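PDB 6DM4: RavO from Legionella pneumophila subsp. pneumophila, which contains an SH2 domain, the part in this chain, which binds a phosphotyrosine peptide of human Shc1 and may engage host phosphoproteins during infection. Local coordinates for residues K4-M9 with I75-G79; E11-H17 with G100-L105; E38-S44 with V56-F62; S70-G74 with L105-I109. All coordinates share one frame; numbering follows the deposited sequence.

Helix 4-13 at the N terminus makes two contacts. Its first turns meet the hairpin turn after strand 67-76 in interaction 1, and its end meets the start of helix 101-119 in interaction 2; Ile75 CD1 touching Ile12 CD1 joins the two. Interaction 3, strand 40-43 against strand 55-64, closes a short loop lying wholly within the larger loops of interactions 1 and 2, which cross each other. Interaction 4 brings strand 67-76 onto helix 101-119; it follows interaction 3 in series and crosses both 1 and 2. Interactions 3 and 4 share the sheet through Ile58 O to Tyr73 N, while Leu105 serves interactions 2 and 4, so the contacts tie the N-terminal helix, the sheet and the C-terminal helix together.

Interaction 1. Residues K4-M9 with I75-G79; sequences KIYKVM and INKNG
The carbonyl O of Asn76 takes the N-H of Gly79 at 2.9 Å, closing a type I beta turn, and Ile5 of the helix lies against the same oxygen, with its CD1 3.6 Å from Asn76 O. The other branch of Ile5 reaches the next carbonyl, CG2 standing 3.5 Å from Lys77 O. This division follows from chi1 179°, which sets CG1 opposite the backbone N and leaves CG2 between N and the carbonyl carbon. Further along the helix, Val8 also uses both branches, but differently: CG1 packs on Ile75 CD1 at 3.8 Å, the two side chains running antiparallel as they pass, while CG2 sits 3.5 Å from Gly79 O. Gly79 has a positive phi of 85°, which suits glycine, and no CB to run into Lys4 CB; the helix therefore comes close to the turn, with the CA atoms of Ile5 and Gly79 4.0 Å apart. The side-chain OD1 of Asn76 also steadies the turn, accepting from Glu80 N and, weakly, from Asn78 N. Lys77 starts away from the helix at CB, and its NZ bonds Asn53 OD1 and Tyr6 OH of the second subunit. Apolar branches against turn carbonyls thus attach the N-terminal helix to the tight beta-hairpin turn between strands 67-76 and 81-84 of the SH2 domain's antiparallel sheet.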
loop_
_atom_site.group_PDB
_atom_site.type_symbol
_atom_site.label_atom_id
_atom_site.label_comp_id
_atom_site.label_asym_id
_atom_site.label_seq_id
_atom_site.Cartn_x
_atom_site.Cartn_y
_atom_site.Cartn_z
ATOM N N LYS A 4 -2.442 12.976 -0.758
ATOM C CA LYS A 4 -1.185 12.657 -0.092
ATOM C C LYS A 4 -1.304 11.415 0.783
ATOM O O LYS A 4 -0.291 10.770 1.070
ATOM C CB LYS A 4 -0.705 13.858 0.720
ATOM C CG LYS A 4 -0.503 15.099 -0.135
ATOM C CD LYS A 4 0.488 14.772 -1.235
ATOM C CE LYS A 4 0.382 15.737 -2.398
ATOM N NZ LYS A 4 -0.888 16.498 -2.415
ATOM N N ILE A 5 -2.521 11.046 1.194
ATOM C CA ILE A 5 -2.687 9.822 1.975
ATOM C C ILE A 5 -2.269 8.606 1.159
ATOM O O ILE A 5 -1.649 7.672 1.683
ATOM C CB ILE A 5 -4.134 9.691 2.486
ATOM C CG1 ILE A 5 -4.300 8.385 3.271
ATOM C CG2 ILE A 5 -5.127 9.767 1.332
ATOM C CD1 ILE A 5 -5.640 8.251 3.945
ATOM N N TYR A 6 -2.594 8.592 -0.135
ATOM C CA TYR A 6 -2.230 7.442 -0.954
ATOM C C TYR A 6 -0.724 7.355 -1.160
ATOM O O TYR A 6 -0.180 6.254 -1.279
ATOM C CB TYR A 6 -2.961 7.500 -2.293
ATOM C CG TYR A 6 -4.460 7.573 -2.140
ATOM C CD1 TYR A 6 -5.177 6.499 -1.627
ATOM C CD2 TYR A 6 -5.157 8.717 -2.497
ATOM C CE1 TYR A 6 -6.550 6.564 -1.482
ATOM C CE2 TYR A 6 -6.528 8.792 -2.354
ATOM C CZ TYR A 6 -7.219 7.712 -1.847
ATOM O OH TYR A 6 -8.586 7.787 -1.707
ATOM N N LYS A 7 -0.032 8.495 -1.192
ATOM C CA LYS A 7 1.421 8.445 -1.306
ATOM C C LYS A 7 2.058 7.927 -0.021
ATOM O O LYS A 7 3.059 7.202 -0.069
ATOM C CB LYS A 7 1.975 9.820 -1.673
ATOM C CG LYS A 7 1.443 10.374 -2.988
ATOM C CD LYS A 7 1.466 9.325 -4.091
ATOM C CE LYS A 7 2.884 8.962 -4.512
ATOM N NZ LYS A 7 2.883 7.738 -5.358
ATOM N N VAL A 8 1.493 8.281 1.138
ATOM C CA VAL A 8 2.004 7.748 2.398
ATOM C C VAL A 8 1.715 6.256 2.500
ATOM O O VAL A 8 2.562 5.475 2.949
ATOM C CB VAL A 8 1.413 8.523 3.591
ATOM C CG1 VAL A 8 1.938 7.963 4.908
ATOM C CG2 VAL A 8 1.741 10.007 3.480
ATOM N N MET A 9 0.518 5.836 2.081
ATOM C CA MET A 9 0.186 4.416 2.080
ATOM C C MET A 9 1.088 3.646 1.130
ATOM O O MET A 9 1.525 2.533 1.445
ATOM C CB MET A 9 -1.276 4.215 1.694
ATOM C CG MET A 9 -2.258 4.618 2.772
ATOM S SD MET A 9 -3.930 4.694 2.117
ATOM C CE MET A 9 -3.987 3.189 1.154
ATOM N N ILE A 75 -2.962 7.531 9.777
ATOM C CA ILE A 75 -2.742 8.481 8.690
ATOM C C ILE A 75 -4.071 9.156 8.382
ATOM O O ILE A 75 -5.063 8.473 8.103
ATOM C CB ILE A 75 -2.189 7.791 7.427
ATOM C CG1 ILE A 75 -1.000 6.893 7.766
ATOM C CG2 ILE A 75 -1.807 8.830 6.370
ATOM C CD1 ILE A 75 -0.685 5.880 6.671
ATOM N N ASN A 76 -4.094 10.487 8.414
ATOM C CA ASN A 76 -5.341 11.185 8.146
ATOM C C ASN A 76 -5.490 11.437 6.644
ATOM O O ASN A 76 -4.610 11.111 5.847
ATOM C CB ASN A 76 -5.444 12.471 8.980
ATOM C CG ASN A 76 -4.475 13.581 8.548
ATOM O OD1 ASN A 76 -3.932 13.591 7.442
ATOM N ND2 ASN A 76 -4.284 14.545 9.439
ATOM N N LYS A 77 -6.623 12.040 6.259
ATOM C CA LYS A 77 -6.956 12.199 4.844
ATOM C C LYS A 77 -5.926 13.039 4.097
ATOM O O LYS A 77 -5.734 12.853 2.890
ATOM C CB LYS A 77 -8.341 12.830 4.689
ATOM C CG LYS A 77 -9.473 12.073 5.366
ATOM C CD LYS A 77 -9.855 10.825 4.589
ATOM C CE LYS A 77 -10.041 9.634 5.518
ATOM N NZ LYS A 77 -10.954 8.611 4.933
ATOM N N ASN A 78 -5.269 13.974 4.780
ATOM C CA ASN A 78 -4.262 14.812 4.149
ATOM C C ASN A 78 -2.842 14.286 4.350
ATOM O O ASN A 78 -1.881 15.038 4.163
ATOM C CB ASN A 78 -4.390 16.255 4.646
ATOM C CG ASN A 78 -5.767 16.845 4.374
ATOM O OD1 ASN A 78 -6.187 16.952 3.218
ATOM N ND2 ASN A 78 -6.466 17.249 5.429
ATOM N N GLY A 79 -2.692 13.012 4.712
ATOM C CA GLY A 79 -1.398 12.360 4.724
ATOM C C GLY A 79 -0.557 12.545 5.966
ATOM O O GLY A 79 0.608 12.134 5.966
#

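Interaction 2. Residues E11-H17 with G100-L105. With SO4 (sulfate ion), chain H.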
loop_
_atom_site.group_PDB
_atom_site.type_symbol
_atom_site.label_atom_id
_atom_site.label_comp_id
_atom_site.label_asym_id
_atom_site.label_seq_id
_atom_site.Cartn_x
_atom_site.Cartn_y
_atom_site.Cartn_z
ATOM N N GLU A 11 4.174 4.370 0.382
ATOM C CA GLU A 11 5.481 4.247 1.017
ATOM C C GLU A 11 5.490 3.119 2.040
ATOM O O GLU A 11 6.478 2.386 2.156
ATOM C CB GLU A 11 5.862 5.575 1.677
ATOM C CG GLU A 11 6.962 6.337 0.952
ATOM C CD GLU A 11 7.272 7.679 1.595
ATOM O OE1 GLU A 11 6.441 8.605 1.485
ATOM O OE2 GLU A 11 8.352 7.810 2.210
ATOM N N ILE A 12 4.395 2.956 2.782
ATOM C CA ILE A 12 4.339 1.923 3.814
ATOM C C ILE A 12 4.130 0.549 3.193
ATOM O O ILE A 12 4.843 -0.409 3.515
ATOM C CB ILE A 12 3.234 2.252 4.840
ATOM C CG1 ILE A 12 3.564 3.540 5.594
ATOM C CG2 ILE A 12 3.029 1.094 5.836
ATOM C CD1 ILE A 12 2.507 3.931 6.606
ATOM N N PHE A 13 3.155 0.430 2.290
ATOM C CA PHE A 13 2.726 -0.886 1.832
ATOM C C PHE A 13 3.730 -1.550 0.900
ATOM O O PHE A 13 3.694 -2.778 0.752
ATOM C CB PHE A 13 1.367 -0.786 1.142
ATOM C CG PHE A 13 0.237 -0.446 2.076
ATOM C CD1 PHE A 13 0.328 -0.731 3.428
ATOM C CD2 PHE A 13 -0.917 0.156 1.599
ATOM C CE1 PHE A 13 -0.712 -0.419 4.288
ATOM C CE2 PHE A 13 -1.963 0.471 2.454
ATOM C CZ PHE A 13 -1.862 0.185 3.798
ATOM N N VAL A 14 4.621 -0.787 0.259
ATOM C CA VAL A 14 5.646 -1.415 -0.575
ATOM C C VAL A 14 6.851 -1.870 0.230
ATOM O O VAL A 14 7.701 -2.593 -0.305
ATOM C CB VAL A 14 6.154 -0.495 -1.707
ATOM C CG1 VAL A 14 5.000 0.086 -2.513
ATOM C CG2 VAL A 14 7.017 0.623 -1.138
ATOM N N ASP A 15 6.959 -1.465 1.490
ATOM C CA ASP A 15 8.155 -1.748 2.266
ATOM C C ASP A 15 8.148 -3.200 2.729
ATOM O O ASP A 15 7.096 -3.771 3.030
ATOM C CB ASP A 15 8.250 -0.810 3.468
ATOM C CG ASP A 15 9.562 -0.944 4.214
ATOM O OD1 ASP A 15 10.513 -0.207 3.882
ATOM O OD2 ASP A 15 9.650 -1.801 5.119
ATOM N N ARG A 16 9.342 -3.797 2.787
ATOM C CA ARG A 16 9.446 -5.208 3.149
ATOM C C ARG A 16 8.978 -5.486 4.570
ATOM O O ARG A 16 8.605 -6.627 4.874
ATOM C CB ARG A 16 10.883 -5.701 2.971
ATOM C CG ARG A 16 11.911 -4.998 3.839
ATOM C CD ARG A 16 13.305 -5.559 3.589
ATOM N NE ARG A 16 14.292 -5.019 4.517
ATOM C CZ ARG A 16 14.529 -5.520 5.726
ATOM N NH1 ARG A 16 13.848 -6.575 6.157
ATOM N NH2 ARG A 16 15.447 -4.964 6.505
ATOM N N HIS A 17 8.984 -4.479 5.447
ATOM C CA HIS A 17 8.507 -4.682 6.807
ATOM C C HIS A 17 6.997 -4.862 6.877
ATOM O O HIS A 17 6.502 -5.394 7.878
ATOM C CB HIS A 17 8.911 -3.513 7.707
ATOM C CG HIS A 17 10.381 -3.434 7.979
ATOM N ND1 HIS A 17 11.247 -2.722 7.178
ATOM C CD2 HIS A 17 11.136 -3.971 8.967
ATOM C CE1 HIS A 17 12.473 -2.824 7.659
ATOM N NE2 HIS A 17 12.433 -3.575 8.745
ATOM N N GLY A 100 11.958 10.166 4.693
ATOM C CA GLY A 100 10.621 9.743 4.339
ATOM C C GLY A 100 9.922 8.976 5.447
ATOM O O GLY A 100 10.388 8.881 6.589
ATOM N N VAL A 101 8.770 8.414 5.075
ATOM C CA VAL A 101 7.849 7.867 6.064
ATOM C C VAL A 101 8.429 6.614 6.706
ATOM O O VAL A 101 8.402 6.461 7.933
ATOM C CB VAL A 101 6.478 7.588 5.423
ATOM C CG1 VAL A 101 5.563 6.883 6.413
ATOM C CG2 VAL A 101 5.851 8.885 4.935
ATOM N N MET A 102 8.952 5.693 5.893
ATOM C CA MET A 102 9.491 4.463 6.466
ATOM C C MET A 102 10.708 4.759 7.330
ATOM O O MET A 102 10.895 4.145 8.386
ATOM C CB MET A 102 9.848 3.462 5.367
ATOM C CG MET A 102 8.725 2.512 4.947
ATOM S SD MET A 102 7.790 1.745 6.298
ATOM C CE MET A 102 9.109 1.085 7.326
ATOM N N ALA A 103 11.546 5.708 6.901
ATOM C CA ALA A 103 12.658 6.135 7.744
ATOM C C ALA A 103 12.161 6.696 9.065
ATOM O O ALA A 103 12.827 6.539 10.097
ATOM C CB ALA A 103 13.514 7.173 7.020
ATOM N N THR A 104 10.986 7.330 9.058
ATOM C CA THR A 104 10.427 7.895 10.281
ATOM C C THR A 104 9.897 6.801 11.196
ATOM O O THR A 104 10.246 6.743 12.383
ATOM C CB THR A 104 9.316 8.889 9.940
ATOM O OG1 THR A 104 9.840 9.927 9.101
ATOM C CG2 THR A 104 8.748 9.503 11.207
ATOM N N LEU A 105 9.037 5.932 10.657
ATOM C CA LEU A 105 8.479 4.837 11.443
ATOM C C LEU A 105 9.578 3.955 12.016
ATOM O O LEU A 105 9.507 3.544 13.181
ATOM C CB LEU A 105 7.523 4.018 10.577
ATOM C CG LEU A 105 6.165 4.669 10.318
ATOM C CD1 LEU A 105 5.410 3.924 9.221
ATOM C CD2 LEU A 105 5.353 4.729 11.607
HETATM S S SO4 H . 14.762 -6.153 9.962
HETATM O O1 SO4 H . 14.588 -7.211 8.968
HETATM O O2 SO4 H . 15.480 -6.682 11.119
HETATM O O3 SO4 H . 13.452 -5.663 10.383
HETATM O O4 SO4 H . 15.536 -5.059 9.385
HETATM O O HOH W 1 9.273 5.762 3.124
#
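Glu11 and Ile12, near the end of helix 4-13, face Val101 and Met102 in the first turn of helix 101-119, and the closest CA pair, Ile12 with Met102, is 6.3 Å apart. Gly100 is the N-cap of helix 101-119, and the first helical N-H, of Val101, is bonded to Glu11 of the other helix. Val101 N meets Glu11 OE2 at 3.0 Å in a nearly straight bond (164°) that arrives 44° out of the carboxylate plane; the helix end would probably favour the negative charge. Beside it Ile12 crosses two side chains at about right angles, its CG1 lying 4.0 Å from Val101 CG1 and its CD1 3.9 Å from Leu105 CD1. Met102, bent at chi2 and chi3, folds against Asp15 beyond the helix: CG is 3.4 Å from Asp15 OD1, SD lies against CB and CG, and CE reaches toward OD2. Strand 40-43 is close by, with Leu41 touching both Ile12 and Met102. Asp15 holds the loop in an Asx turn, OD2 accepting His17 N. Next door, both terminal nitrogens of Arg16 bond a sulfate, probably from the crystallisation liquor, NH1 to O1 at 3.0 Å and NH2 to O4; Glu38 N bonds the same ion. His17 ND1 lies 2.8 Å from Asp15 OD2 on its syn lone pair, with the oxygen almost in the imidazole plane.

Interaction 3. Residues E38-S44 with V56-F62; sequences EFILRWS and VFIAASF. With SO4 (sulfate ion), chain H.
Strand 40-43 carries the FLVR-type arginine of an SH2 domain, Arg42, and pairs antiparallel with strand 55-64. Ile40 with Ser61 and Arg42 with Ala59 are hydrogen-bonded pairs; Leu41 with Ala60 is a non-hydrogen-bonded pair between them. The bonds run both ways in each: Ile40 N to Ser61 O at 2.9 Å with Ser61 N to Ile40 O, and Arg42 N to Ala59 O at 2.8 Å with Ala59 N to Arg42 O. The Arg42 side chain runs extended from CG to NE, and its chi1 of 53° carries it back over the neighbouring strand. Ala59 CB lies under the centre of one guanidinium face, 3.5 Å from Arg42 CZ. At the edge, Arg42 NE donates to Ser61 OG at 2.9 Å and 165°, the oxygen staying in the guanidinium plane. That bond, with those of Ser70 OG to Arg42 NH2 and Ser61 OG, would limit rotation of the group, whose NH2 also bonds the peptide's phosphotyrosine. Ser44 packs CB against Phe57 CB at 3.5 Å and sends OG to the phosphotyrosine and Ala46 N. Leu41 CD2 meets Ala60 CB beneath helix 101-119. Arg42 and, just after the strand, Ser44 are part of the phosphotyrosine pocket typical of SH2 domains.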
loop_
_atom_site.group_PDB
_atom_site.type_symbol
_atom_site.label_atom_id
_atom_site.label_comp_id
_atom_site.label_asym_id
_atom_site.label_seq_id
_atom_site.Cartn_x
_atom_site.Cartn_y
_atom_site.Cartn_z
ATOM N N GLU A 38 13.446 -7.150 13.090
ATOM C CA GLU A 38 13.412 -6.187 14.187
ATOM C C GLU A 38 11.993 -5.702 14.455
ATOM O O GLU A 38 11.626 -5.461 15.609
ATOM C CB GLU A 38 14.341 -5.007 13.898
ATOM C CG GLU A 38 15.820 -5.307 14.119
ATOM C CD GLU A 38 16.146 -5.702 15.555
ATOM O OE1 GLU A 38 15.539 -5.140 16.494
ATOM O OE2 GLU A 38 17.016 -6.581 15.744
ATOM N N PHE A 39 11.186 -5.541 13.411
ATOM C CA PHE A 39 9.784 -5.194 13.602
ATOM C C PHE A 39 9.021 -5.534 12.336
ATOM O O PHE A 39 9.611 -5.759 11.278
ATOM C CB PHE A 39 9.596 -3.706 13.957
ATOM C CG PHE A 39 9.907 -2.755 12.827
ATOM C CD1 PHE A 39 11.201 -2.300 12.622
ATOM C CD2 PHE A 39 8.901 -2.299 11.988
ATOM C CE1 PHE A 39 11.488 -1.413 11.586
ATOM C CE2 PHE A 39 9.182 -1.414 10.944
ATOM C CZ PHE A 39 10.476 -0.974 10.746
ATOM N N ILE A 40 7.697 -5.579 12.460
ATOM C CA ILE A 40 6.824 -5.633 11.296
ATOM C C ILE A 40 5.821 -4.493 11.362
ATOM O O ILE A 40 5.540 -3.931 12.422
ATOM C CB ILE A 40 6.082 -6.975 11.174
ATOM C CG1 ILE A 40 5.164 -7.204 12.384
ATOM C CG2 ILE A 40 7.080 -8.081 10.986
ATOM C CD1 ILE A 40 4.285 -8.454 12.276
ATOM N N LEU A 41 5.277 -4.167 10.200
ATOM C CA LEU A 41 4.097 -3.330 10.072
ATOM C C LEU A 41 2.950 -4.186 9.552
ATOM O O LEU A 41 3.163 -5.177 8.844
ATOM C CB LEU A 41 4.354 -2.154 9.129
ATOM C CG LEU A 41 5.454 -1.200 9.591
ATOM C CD1 LEU A 41 5.780 -0.198 8.515
ATOM C CD2 LEU A 41 5.019 -0.489 10.853
ATOM N N ARG A 42 1.730 -3.814 9.923
ATOM C CA ARG A 42 0.590 -4.656 9.593
ATOM C C ARG A 42 -0.666 -3.811 9.593
ATOM O O ARG A 42 -0.696 -2.702 10.134
ATOM C CB ARG A 42 0.438 -5.821 10.582
ATOM C CG ARG A 42 0.403 -5.380 12.033
ATOM C CD ARG A 42 0.312 -6.564 12.974
ATOM N NE ARG A 42 0.333 -6.157 14.376
ATOM C CZ ARG A 42 -0.716 -5.662 15.022
ATOM N NH1 ARG A 42 -1.873 -5.514 14.387
ATOM N NH2 ARG A 42 -0.617 -5.325 16.304
ATOM N N TRP A 43 -1.711 -4.363 8.988
ATOM C CA TRP A 43 -3.010 -3.706 8.974
ATOM C C TRP A 43 -3.624 -3.762 10.374
ATOM O O TRP A 43 -3.834 -4.845 10.922
ATOM C CB TRP A 43 -3.901 -4.381 7.936
ATOM C CG TRP A 43 -5.206 -3.700 7.623
ATOM C CD1 TRP A 43 -6.439 -4.063 8.078
ATOM C CD2 TRP A 43 -5.415 -2.578 6.751
ATOM N NE1 TRP A 43 -7.398 -3.234 7.559
ATOM C CE2 TRP A 43 -6.798 -2.309 6.746
ATOM C CE3 TRP A 43 -4.568 -1.765 5.988
ATOM C CZ2 TRP A 43 -7.354 -1.266 6.005
ATOM C CZ3 TRP A 43 -5.122 -0.730 5.252
ATOM C CH2 TRP A 43 -6.501 -0.489 5.267
ATOM N N SER A 44 -3.887 -2.594 10.955
ATOM C CA SER A 44 -4.315 -2.494 12.345
ATOM C C SER A 44 -5.763 -2.930 12.527
ATOM O O SER A 44 -6.606 -2.752 11.642
ATOM C CB SER A 44 -4.151 -1.055 12.846
ATOM O OG SER A 44 -4.867 -0.835 14.051
ATOM N N VAL A 56 -6.499 6.026 8.437
ATOM C CA VAL A 56 -6.136 4.652 8.112
ATOM C C VAL A 56 -5.117 4.206 9.150
ATOM O O VAL A 56 -4.123 4.901 9.389
ATOM C CB VAL A 56 -5.569 4.544 6.687
ATOM C CG1 VAL A 56 -5.028 3.140 6.430
ATOM C CG2 VAL A 56 -6.640 4.898 5.667
ATOM N N PHE A 57 -5.367 3.061 9.778
ATOM C CA PHE A 57 -4.592 2.635 10.934
ATOM C C PHE A 57 -3.583 1.565 10.530
ATOM O O PHE A 57 -3.931 0.596 9.847
ATOM C CB PHE A 57 -5.511 2.109 12.036
ATOM C CG PHE A 57 -6.434 3.152 12.608
ATOM C CD1 PHE A 57 -6.012 3.979 13.632
ATOM C CD2 PHE A 57 -7.730 3.288 12.134
ATOM C CE1 PHE A 57 -6.867 4.937 14.168
ATOM C CE2 PHE A 57 -8.582 4.238 12.663
ATOM C CZ PHE A 57 -8.150 5.065 13.680
ATOM N N ILE A 58 -2.338 1.751 10.960
ATOM C CA ILE A 58 -1.254 0.805 10.727
ATOM C C ILE A 58 -0.600 0.512 12.065
ATOM O O ILE A 58 -0.277 1.440 12.814
ATOM C CB ILE A 58 -0.211 1.355 9.736
ATOM C CG1 ILE A 58 -0.883 1.827 8.445
ATOM C CG2 ILE A 58 0.851 0.298 9.454
ATOM C CD1 ILE A 58 -1.561 0.730 7.685
ATOM N N ALA A 59 -0.398 -0.768 12.369
ATOM C CA ALA A 59 0.261 -1.149 13.606
ATOM C C ALA A 59 1.672 -1.643 13.324
ATOM O O ALA A 59 1.940 -2.256 12.288
ATOM C CB ALA A 59 -0.524 -2.237 14.353
ATOM N N ALA A 60 2.574 -1.348 14.251
ATOM C CA ALA A 60 3.880 -1.984 14.297
ATOM C C ALA A 60 3.890 -3.030 15.403
ATOM O O ALA A 60 3.188 -2.897 16.405
ATOM C CB ALA A 60 4.981 -0.955 14.545
ATOM N N SER A 61 4.685 -4.079 15.213
ATOM C CA SER A 61 4.873 -5.098 16.235
ATOM C C SER A 61 6.345 -5.468 16.296
ATOM O O SER A 61 7.029 -5.486 15.268
ATOM C CB SER A 61 4.028 -6.352 15.960
ATOM O OG SER A 61 2.647 -6.073 16.115
ATOM N N PHE A 62 6.836 -5.742 17.502
ATOM C CA PHE A 62 8.192 -6.236 17.676
ATOM C C PHE A 62 8.222 -7.116 18.915
ATOM O O PHE A 62 7.261 -7.174 19.684
ATOM C CB PHE A 62 9.214 -5.098 17.777
ATOM C CG PHE A 62 8.910 -4.095 18.852
ATOM C CD1 PHE A 62 9.334 -4.303 20.154
ATOM C CD2 PHE A 62 8.206 -2.937 18.558
ATOM C CE1 PHE A 62 9.059 -3.381 21.149
ATOM C CE2 PHE A 62 7.926 -2.015 19.550
ATOM C CZ PHE A 62 8.352 -2.238 20.844
HETATM S S SO4 H . 14.762 -6.153 9.962
HETATM O O1 SO4 H . 14.588 -7.211 8.968
HETATM O O2 SO4 H . 15.480 -6.682 11.119
HETATM O O3 SO4 H . 13.452 -5.663 10.383
HETATM O O4 SO4 H . 15.536 -5.059 9.385
#

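Interaction 4. Residues S70-G74 with L105-I109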
loop_
_atom_site.group_PDB
_atom_site.type_symbol
_atom_site.label_atom_id
_atom_site.label_comp_id
_atom_site.label_asym_id
_atom_site.label_seq_id
_atom_site.Cartn_x
_atom_site.Cartn_y
_atom_site.Cartn_z
ATOM N N SER A 70 3.297 -3.794 20.555
ATOM C CA SER A 70 2.762 -3.174 19.358
ATOM C C SER A 70 2.601 -1.675 19.571
ATOM O O SER A 70 2.511 -1.191 20.701
ATOM C CB SER A 70 1.424 -3.813 18.950
ATOM O OG SER A 70 1.617 -5.120 18.435
ATOM N N ILE A 71 2.609 -0.940 18.462
ATOM C CA ILE A 71 2.365 0.499 18.440
ATOM C C ILE A 71 1.360 0.764 17.332
ATOM O O ILE A 71 1.505 0.237 16.225
ATOM C CB ILE A 71 3.655 1.303 18.184
ATOM C CG1 ILE A 71 4.766 0.899 19.148
ATOM C CG2 ILE A 71 3.381 2.806 18.277
ATOM C CD1 ILE A 71 6.124 1.423 18.726
ATOM N N ARG A 72 0.343 1.571 17.615
ATOM C CA ARG A 72 -0.661 1.890 16.608
ATOM C C ARG A 72 -0.391 3.266 16.012
ATOM O O ARG A 72 -0.165 4.232 16.748
ATOM C CB ARG A 72 -2.073 1.836 17.189
ATOM C CG ARG A 72 -3.144 2.041 16.125
ATOM C CD ARG A 72 -4.531 2.047 16.719
ATOM N NE ARG A 72 -4.869 0.752 17.299
ATOM C CZ ARG A 72 -5.890 0.558 18.127
ATOM N NH1 ARG A 72 -6.664 1.581 18.466
ATOM N NH2 ARG A 72 -6.137 -0.653 18.617
ATOM N N TYR A 73 -0.419 3.345 14.682
ATOM C CA TYR A 73 -0.237 4.592 13.952
ATOM C C TYR A 73 -1.472 4.886 13.113
ATOM O O TYR A 73 -2.223 3.979 12.742
ATOM C CB TYR A 73 1.001 4.537 13.044
ATOM C CG TYR A 73 2.284 4.341 13.812
ATOM C CD1 TYR A 73 2.904 5.407 14.456
ATOM C CD2 TYR A 73 2.869 3.090 13.904
ATOM C CE1 TYR A 73 4.074 5.226 15.162
ATOM C CE2 TYR A 73 4.035 2.897 14.610
ATOM C CZ TYR A 73 4.631 3.960 15.239
ATOM O OH TYR A 73 5.794 3.756 15.943
ATOM N N GLY A 74 -1.668 6.161 12.807
ATOM C CA GLY A 74 -2.782 6.578 11.977
ATOM C C GLY A 74 -2.334 7.596 10.950
ATOM O O GLY A 74 -1.449 8.415 11.203
ATOM N N LEU A 105 9.037 5.932 10.657
ATOM C CA LEU A 105 8.479 4.837 11.443
ATOM C C LEU A 105 9.578 3.955 12.016
ATOM O O LEU A 105 9.507 3.544 13.181
ATOM C CB LEU A 105 7.523 4.018 10.577
ATOM C CG LEU A 105 6.165 4.669 10.318
ATOM C CD1 LEU A 105 5.410 3.924 9.221
ATOM C CD2 LEU A 105 5.353 4.729 11.607
ATOM N N THR A 106 10.617 3.679 11.225
ATOM C CA THR A 106 11.719 2.854 11.710
ATOM C C THR A 106 12.346 3.457 12.964
ATOM O O THR A 106 12.620 2.745 13.939
ATOM C CB THR A 106 12.766 2.676 10.612
ATOM O OG1 THR A 106 12.185 1.955 9.518
ATOM C CG2 THR A 106 13.963 1.896 11.138
ATOM N N GLN A 107 12.569 4.772 12.961
ATOM C CA GLN A 107 13.138 5.418 14.141
ATOM C C GLN A 107 12.175 5.378 15.321
ATOM O O GLN A 107 12.590 5.116 16.453
ATOM C CB GLN A 107 13.531 6.862 13.818
ATOM C CG GLN A 107 14.706 6.965 12.869
ATOM C CD GLN A 107 15.942 6.281 13.418
ATOM O OE1 GLN A 107 16.296 6.462 14.582
ATOM N NE2 GLN A 107 16.612 5.502 12.577
ATOM N N HIS A 108 10.889 5.636 15.083
ATOM C CA HIS A 108 9.918 5.634 16.175
ATOM C C HIS A 108 9.781 4.248 16.788
ATOM O O HIS A 108 9.632 4.111 18.009
ATOM C CB HIS A 108 8.561 6.131 15.668
ATOM C CG HIS A 108 7.586 6.462 16.755
ATOM N ND1 HIS A 108 6.724 5.531 17.292
ATOM C CD2 HIS A 108 7.321 7.629 17.390
ATOM C CE1 HIS A 108 5.978 6.106 18.219
ATOM N NE2 HIS A 108 6.320 7.379 18.297
ATOM N N ILE A 109 9.833 3.206 15.955
ATOM C CA ILE A 109 9.640 1.842 16.438
ATOM C C ILE A 109 10.899 1.316 17.115
ATOM O O ILE A 109 10.838 0.750 18.212
ATOM C CB ILE A 109 9.202 0.927 15.277
ATOM C CG1 ILE A 109 7.811 1.315 14.785
ATOM C CG2 ILE A 109 9.197 -0.534 15.718
ATOM C CD1 ILE A 109 7.559 0.997 13.321
#
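Apolar and CH-pi packing carries most of this strand-to-helix contact, with Tyr73 reaching from strand 67-76 to Leu105, His108 and Ile109. Leu105 CD2 stands over the centre of the Tyr73 ring, 3.5 Å from the centroid and only 1° off the ring normal, a CH-pi contact squarely on one face. Ile109 CG1 comes in obliquely, 4.1 Å from Tyr73 CE2, and nearer still to the hydroxyl, 3.4 Å from Tyr73 OH. Two residues earlier on the same face of the strand, Ile71 CD1 adds a looser touch at 4.3 Å to Ile109 CG1. The aromatic and polar contacts both rest on one of two conformers of His108 and are doubtful in detail. In the conformer given, Tyr73 turns its edge to the face of His108 in an offset edge-to-face pair, planes at 75°, and Tyr73 OH meets His108 ND1 near the imidazole plane at a very short modelled separation. Around this cluster, Ala60 and Phe62 meet Ile109, and Ile94 meets both rings. Ile71 also touches the bound peptide. This is the central strand of the SH2 sheet, packing Ile71 and Tyr73 under helix 101-119 while Ser70 and Arg72, the latter hydrogen-bonded through NH2, reach the phosphotyrosine from the other face, where helix 25-34 also packs.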